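Local coordinates for protein potential RNA-dependent RNA polymerase (Human picobirnavirus, PDB 5I62) that probably copies RNA from an RNA template, acting in both transcription and genome replication of this double-stranded RNA virus, at residues 94-99 / 316-321; 180-185 / 304-309. One frame throughout, in Å; residues are numbered along the deposited sequence.

Contact 1. Residues 94-99 / 316-321; sequences SYYDSI and GIHGMG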
loop_
_atom_site.group_PDB
_atom_site.type_symbol
_atom_site.label_atom_id
_atom_site.label_comp_id
_atom_site.label_asym_id
_atom_site.label_seq_id
_atom_site.Cartn_x
_atom_site.Cartn_y
_atom_site.Cartn_z
ATOM N N SER A 94 -6.373 2.108 -17.889
ATOM C CA SER A 94 -6.801 0.958 -17.092
ATOM C C SER A 94 -7.787 1.348 -15.995
ATOM O O SER A 94 -8.761 0.635 -15.737
ATOM C CB SER A 94 -5.577 0.268 -16.487
ATOM O OG SER A 94 -5.936 -0.948 -15.842
ATOM N N TYR A 95 -7.563 2.498 -15.350
ATOM C CA TYR A 95 -8.474 2.923 -14.289
ATOM C C TYR A 95 -9.870 3.219 -14.813
ATOM O O TYR A 95 -10.854 3.079 -14.073
ATOM C CB TYR A 95 -7.918 4.150 -13.568
ATOM C CG TYR A 95 -6.817 3.801 -12.612
ATOM C CD1 TYR A 95 -5.516 3.627 -13.054
ATOM C CD2 TYR A 95 -7.094 3.571 -11.277
ATOM C CE1 TYR A 95 -4.508 3.280 -12.183
ATOM C CE2 TYR A 95 -6.097 3.217 -10.392
ATOM C CZ TYR A 95 -4.809 3.071 -10.852
ATOM O OH TYR A 95 -3.822 2.722 -9.966
ATOM N N TYR A 96 -9.975 3.688 -16.054
ATOM C CA TYR A 96 -11.257 4.055 -16.637
ATOM C C TYR A 96 -11.922 2.870 -17.323
ATOM O O TYR A 96 -13.145 2.747 -17.303
ATOM C CB TYR A 96 -11.066 5.195 -17.646
ATOM C CG TYR A 96 -10.718 6.506 -16.978
ATOM C CD1 TYR A 96 -9.403 6.827 -16.688
ATOM C CD2 TYR A 96 -11.715 7.406 -16.615
ATOM C CE1 TYR A 96 -9.075 8.025 -16.053
ATOM C CE2 TYR A 96 -11.405 8.607 -15.986
ATOM C CZ TYR A 96 -10.088 8.907 -15.705
ATOM O OH TYR A 96 -9.784 10.095 -15.074
ATOM N N ASP A 97 -11.126 2.002 -17.930
ATOM C CA ASP A 97 -11.669 0.925 -18.744
ATOM C C ASP A 97 -11.910 -0.357 -17.951
ATOM O O ASP A 97 -12.758 -1.160 -18.338
ATOM C CB ASP A 97 -10.727 0.663 -19.919
ATOM C CG ASP A 97 -10.641 1.854 -20.870
ATOM O OD1 ASP A 97 -11.602 2.660 -20.918
ATOM O OD2 ASP A 97 -9.600 2.012 -21.543
ATOM N N SER A 98 -11.208 -0.563 -16.840
ATOM C CA SER A 98 -11.314 -1.839 -16.141
ATOM C C SER A 98 -12.574 -1.968 -15.291
ATOM O O SER A 98 -12.832 -3.052 -14.771
ATOM C CB SER A 98 -10.090 -2.077 -15.254
ATOM O OG SER A 98 -8.889 -2.066 -16.017
ATOM N N ILE A 99 -13.342 -0.895 -15.092
ATOM C CA ILE A 99 -14.513 -0.984 -14.226
ATOM C C ILE A 99 -15.768 -1.401 -14.964
ATOM O O ILE A 99 -16.839 -1.464 -14.351
ATOM C CB ILE A 99 -14.794 0.337 -13.494
ATOM C CG1 ILE A 99 -15.025 1.455 -14.524
ATOM C CG2 ILE A 99 -13.648 0.641 -12.531
ATOM C CD1 ILE A 99 -15.510 2.730 -13.938
ATOM N N GLY A 316 -14.650 11.477 -15.887
ATOM C CA GLY A 316 -15.441 10.263 -15.932
ATOM C C GLY A 316 -15.186 9.360 -14.725
ATOM O O GLY A 316 -14.212 9.513 -13.984
ATOM N N ILE A 317 -16.093 8.393 -14.524
ATOM C CA ILE A 317 -15.914 7.479 -13.397
ATOM C C ILE A 317 -14.765 6.515 -13.685
ATOM O O ILE A 317 -14.400 6.263 -14.841
ATOM C CB ILE A 317 -17.211 6.720 -13.057
ATOM C CG1 ILE A 317 -17.661 5.835 -14.224
ATOM C CG2 ILE A 317 -18.304 7.694 -12.628
ATOM C CD1 ILE A 317 -18.762 4.826 -13.825
ATOM N N HIS A 318 -14.172 5.987 -12.623
ATOM C CA HIS A 318 -12.999 5.134 -12.759
ATOM C C HIS A 318 -12.904 4.246 -11.522
ATOM O O HIS A 318 -13.750 4.306 -10.625
ATOM C CB HIS A 318 -11.734 5.985 -12.971
ATOM C CG HIS A 318 -11.579 7.093 -11.966
ATOM N ND1 HIS A 318 -11.241 6.870 -10.649
ATOM C CD2 HIS A 318 -11.716 8.435 -12.093
ATOM C CE1 HIS A 318 -11.170 8.023 -10.007
ATOM N NE2 HIS A 318 -11.456 8.992 -10.860
ATOM N N GLY A 319 -11.878 3.400 -11.490
ATOM C CA GLY A 319 -11.649 2.556 -10.340
ATOM C C GLY A 319 -11.136 3.373 -9.162
ATOM O O GLY A 319 -11.128 4.604 -9.165
ATOM N N MET A 320 -10.689 2.655 -8.133
ATOM C CA MET A 320 -10.167 3.308 -6.942
ATOM C C MET A 320 -9.022 4.242 -7.298
ATOM O O MET A 320 -7.997 3.808 -7.826
ATOM C CB MET A 320 -9.693 2.278 -5.929
ATOM C CG MET A 320 -8.936 2.896 -4.781
ATOM S SD MET A 320 -10.012 3.933 -3.768
ATOM C CE MET A 320 -10.902 2.636 -2.865
ATOM N N GLY A 321 -9.188 5.528 -6.988
ATOM C CA GLY A 321 -8.088 6.458 -7.160
ATOM C C GLY A 321 -7.014 6.149 -6.140
ATOM O O GLY A 321 -7.117 6.563 -4.984
HETATM O O HOH W 1 -11.955 11.249 -13.936
HETATM O O HOH W 2 -15.079 5.359 -17.237
#

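Contact 2. Residues 180-185 / 304-309; sequences GAAVLG and IPLAYN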
loop_
_atom_site.group_PDB
_atom_site.type_symbol
_atom_site.label_atom_id
_atom_site.label_comp_id
_atom_site.label_asym_id
_atom_site.label_seq_id
_atom_site.Cartn_x
_atom_site.Cartn_y
_atom_site.Cartn_z
ATOM N N GLY A 180 -11.784 20.551 -8.496
ATOM C CA GLY A 180 -10.807 19.599 -7.979
ATOM C C GLY A 180 -10.352 18.598 -9.035
ATOM O O GLY A 180 -11.126 18.158 -9.885
ATOM N N ALA A 181 -9.072 18.234 -8.964
ATOM C CA ALA A 181 -8.541 17.160 -9.786
ATOM C C ALA A 181 -7.397 16.478 -9.048
ATOM O O ALA A 181 -6.536 17.147 -8.468
ATOM C CB ALA A 181 -8.064 17.679 -11.151
ATOM N N ALA A 182 -7.378 15.146 -9.094
ATOM C CA ALA A 182 -6.179 14.427 -8.701
ATOM C C ALA A 182 -5.049 14.783 -9.660
ATOM O O ALA A 182 -5.276 15.131 -10.819
ATOM C CB ALA A 182 -6.403 12.911 -8.711
ATOM N N VAL A 183 -3.827 14.696 -9.173
ATOM C CA VAL A 183 -2.651 14.895 -10.011
ATOM C C VAL A 183 -1.980 13.549 -10.225
ATOM O O VAL A 183 -1.794 12.786 -9.271
ATOM C CB VAL A 183 -1.685 15.907 -9.374
ATOM C CG1 VAL A 183 -0.329 15.871 -10.070
ATOM C CG2 VAL A 183 -2.292 17.323 -9.428
ATOM N N LEU A 184 -1.599 13.264 -11.477
ATOM C CA LEU A 184 -0.937 12.006 -11.820
ATOM C C LEU A 184 0.431 11.946 -11.157
ATOM O O LEU A 184 1.324 12.735 -11.490
ATOM C CB LEU A 184 -0.795 11.853 -13.330
ATOM C CG LEU A 184 -0.107 10.545 -13.772
ATOM C CD1 LEU A 184 -0.954 9.313 -13.428
ATOM C CD2 LEU A 184 0.247 10.540 -15.254
ATOM N N GLY A 185 0.591 11.015 -10.216
ATOM C CA GLY A 185 1.862 10.720 -9.595
ATOM C C GLY A 185 2.395 9.347 -9.997
ATOM O O GLY A 185 1.808 8.613 -10.792
ATOM N N ILE A 304 -13.237 11.396 -9.403
ATOM C CA ILE A 304 -12.531 12.691 -9.433
ATOM C C ILE A 304 -11.779 12.839 -10.749
ATOM O O ILE A 304 -11.227 11.843 -11.260
ATOM C CB ILE A 304 -11.578 12.814 -8.224
ATOM C CG1 ILE A 304 -11.035 14.253 -8.073
ATOM C CG2 ILE A 304 -10.438 11.786 -8.309
ATOM C CD1 ILE A 304 -10.294 14.471 -6.769
ATOM N N PRO A 305 -11.771 14.022 -11.383
ATOM C CA PRO A 305 -10.981 14.190 -12.606
ATOM C C PRO A 305 -9.503 13.964 -12.321
ATOM O O PRO A 305 -9.056 14.016 -11.176
ATOM C CB PRO A 305 -11.261 15.647 -13.022
ATOM C CG PRO A 305 -12.603 15.970 -12.367
ATOM C CD PRO A 305 -12.550 15.239 -11.056
ATOM N N LEU A 306 -8.745 13.706 -13.385
ATOM C CA LEU A 306 -7.306 13.467 -13.299
ATOM C C LEU A 306 -6.540 14.472 -14.147
ATOM O O LEU A 306 -6.691 14.487 -15.371
ATOM C CB LEU A 306 -6.959 12.058 -13.771
ATOM C CG LEU A 306 -5.475 11.709 -13.762
ATOM C CD1 LEU A 306 -4.888 11.697 -12.328
ATOM C CD2 LEU A 306 -5.270 10.357 -14.444
ATOM N N ALA A 307 -5.683 15.270 -13.500
ATOM C CA ALA A 307 -4.757 16.164 -14.200
ATOM C C ALA A 307 -3.478 15.374 -14.471
ATOM O O ALA A 307 -2.706 15.089 -13.558
ATOM C CB ALA A 307 -4.481 17.417 -13.377
ATOM N N TYR A 308 -3.246 15.007 -15.727
ATOM C CA TYR A 308 -2.117 14.147 -16.061
ATOM C C TYR A 308 -1.011 14.876 -16.817
ATOM O O TYR A 308 0.059 14.295 -17.038
ATOM C CB TYR A 308 -2.591 12.927 -16.866
ATOM C CG TYR A 308 -3.317 13.273 -18.152
ATOM C CD1 TYR A 308 -2.624 13.389 -19.352
ATOM C CD2 TYR A 308 -4.694 13.462 -18.165
ATOM C CE1 TYR A 308 -3.277 13.700 -20.527
ATOM C CE2 TYR A 308 -5.366 13.773 -19.337
ATOM C CZ TYR A 308 -4.649 13.888 -20.516
ATOM O OH TYR A 308 -5.305 14.206 -21.684
ATOM N N ASN A 309 -1.236 16.130 -17.196
ATOM C CA ASN A 309 -0.215 16.972 -17.804
ATOM C C ASN A 309 -0.624 18.419 -17.568
ATOM O O ASN A 309 -1.750 18.697 -17.163
ATOM C CB ASN A 309 -0.046 16.667 -19.298
ATOM C CG ASN A 309 1.235 17.274 -19.890
ATOM O OD1 ASN A 309 2.071 17.824 -19.178
ATOM N ND2 ASN A 309 1.383 17.158 -21.200
#

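Contact 1. Residues 94-99 / 316-321
Y96 and H318 lie side by side and point the same way. The edge of the H318 ring is turned to the face of the Y96 ring in an offset edge-to-face pair, planes at 71°, with CD2 of H318 3.9 Å from CE2 of Y96. CB of H318 also sits over that ring, 4.0 Å from its centroid, a CH-pi contact. One backbone bond joins the segments: G319 N donates to Y95 O at 2.8 Å. I99 covers G319 with its CG2, 3.4 Å from G319 N. CG1 of I99 stands between the backbone N and the carbonyl carbon (chi1 59°), and chi2 of 171° extends CD1 to CG1 of I317, 3.8 Å away. Water 1 links Y96 OH to G316 O. Water 2 binds I317 O and reaches Y96 O by a long bond.

The H318 ring is held at both nitrogens. ND1 donates to G319 O at 2.7 Å, in the carbonyl plane, and NE2 probably bonds I304 O. R314 makes a cation-pi contact with Y96, and Y95 OH bonds S322 OG. This is helix 89-97 and the residues after it, packed on the irregular loop from strand 312-314 to helix 327-345 in the polymerase fold.

Contact 2. Residues 180-185 / 304-309
A182 and L306 form a parallel bridge, and so do V183 and A307. Three backbone hydrogen bonds join the segments. A182 N donates to P305 O, A307 N to A182 O at 2.7 Å, and L184 N to A307 O at 3.0 Å. A182 thus uses both its N-H and its carbonyl across the pair. CA-H...O contacts add to these, with V183 CA 3.6 Å from A307 O. The short strand segments are twisted, their axes 44° apart.

Side-chain contacts are mostly apolar. On the face of A182 and L306, CG of L306 is anti to the backbone N (chi1 178°), and from it CD1 reaches across to A182 CB at 4.1 Å and also touches L184 CB. CG2 of I304 touches A182 CB from the start of the segment. CB of A307 lies on the V183 face, and A181 CB meets it at 4.2 Å. At the far end L184 and Y308 cross obliquely, CD2 of L184 meeting CB of Y308 at 4.0 Å. Two contacts are with carbonyl oxygens instead: CD of the P305 ring lies 3.5 Å from G180 O, and CB of A307 lies 3.5 Å from A182 O.

Strand 176-189 also pairs antiparallel with strand 199-205, whose W204 touches A182, I304 and L306. Strand 306-309 also pairs with strand 312-314, through L306 and R314. Helix 89-97 packs on L184, L306 and Y308 through I92, while V183 touches Y22 and F23 of helix 17-28.

In the fold
Both contacts are largely buried, but contact 2 is the more fully so: nine of its ten touching residues are buried, against five of eight in contact 1. Their centres are about 13 Å apart. Contact 2 joins two strands of one mixed sheet, so regular backbone bonding and apolar side chains, from alanine to leucine, carry it. Contact 1 joins helix 89-97 to a loop and relies more on aromatic rings and bridging waters. That helix supplies one side of contact 1 and packs on contact 2 through I92; W204 touches both. The contacts also meet directly, through the H318-I304 pair and where Y96 OH packs on L306 CB. Along the chain, contact 2 falls between the two segments of contact 1.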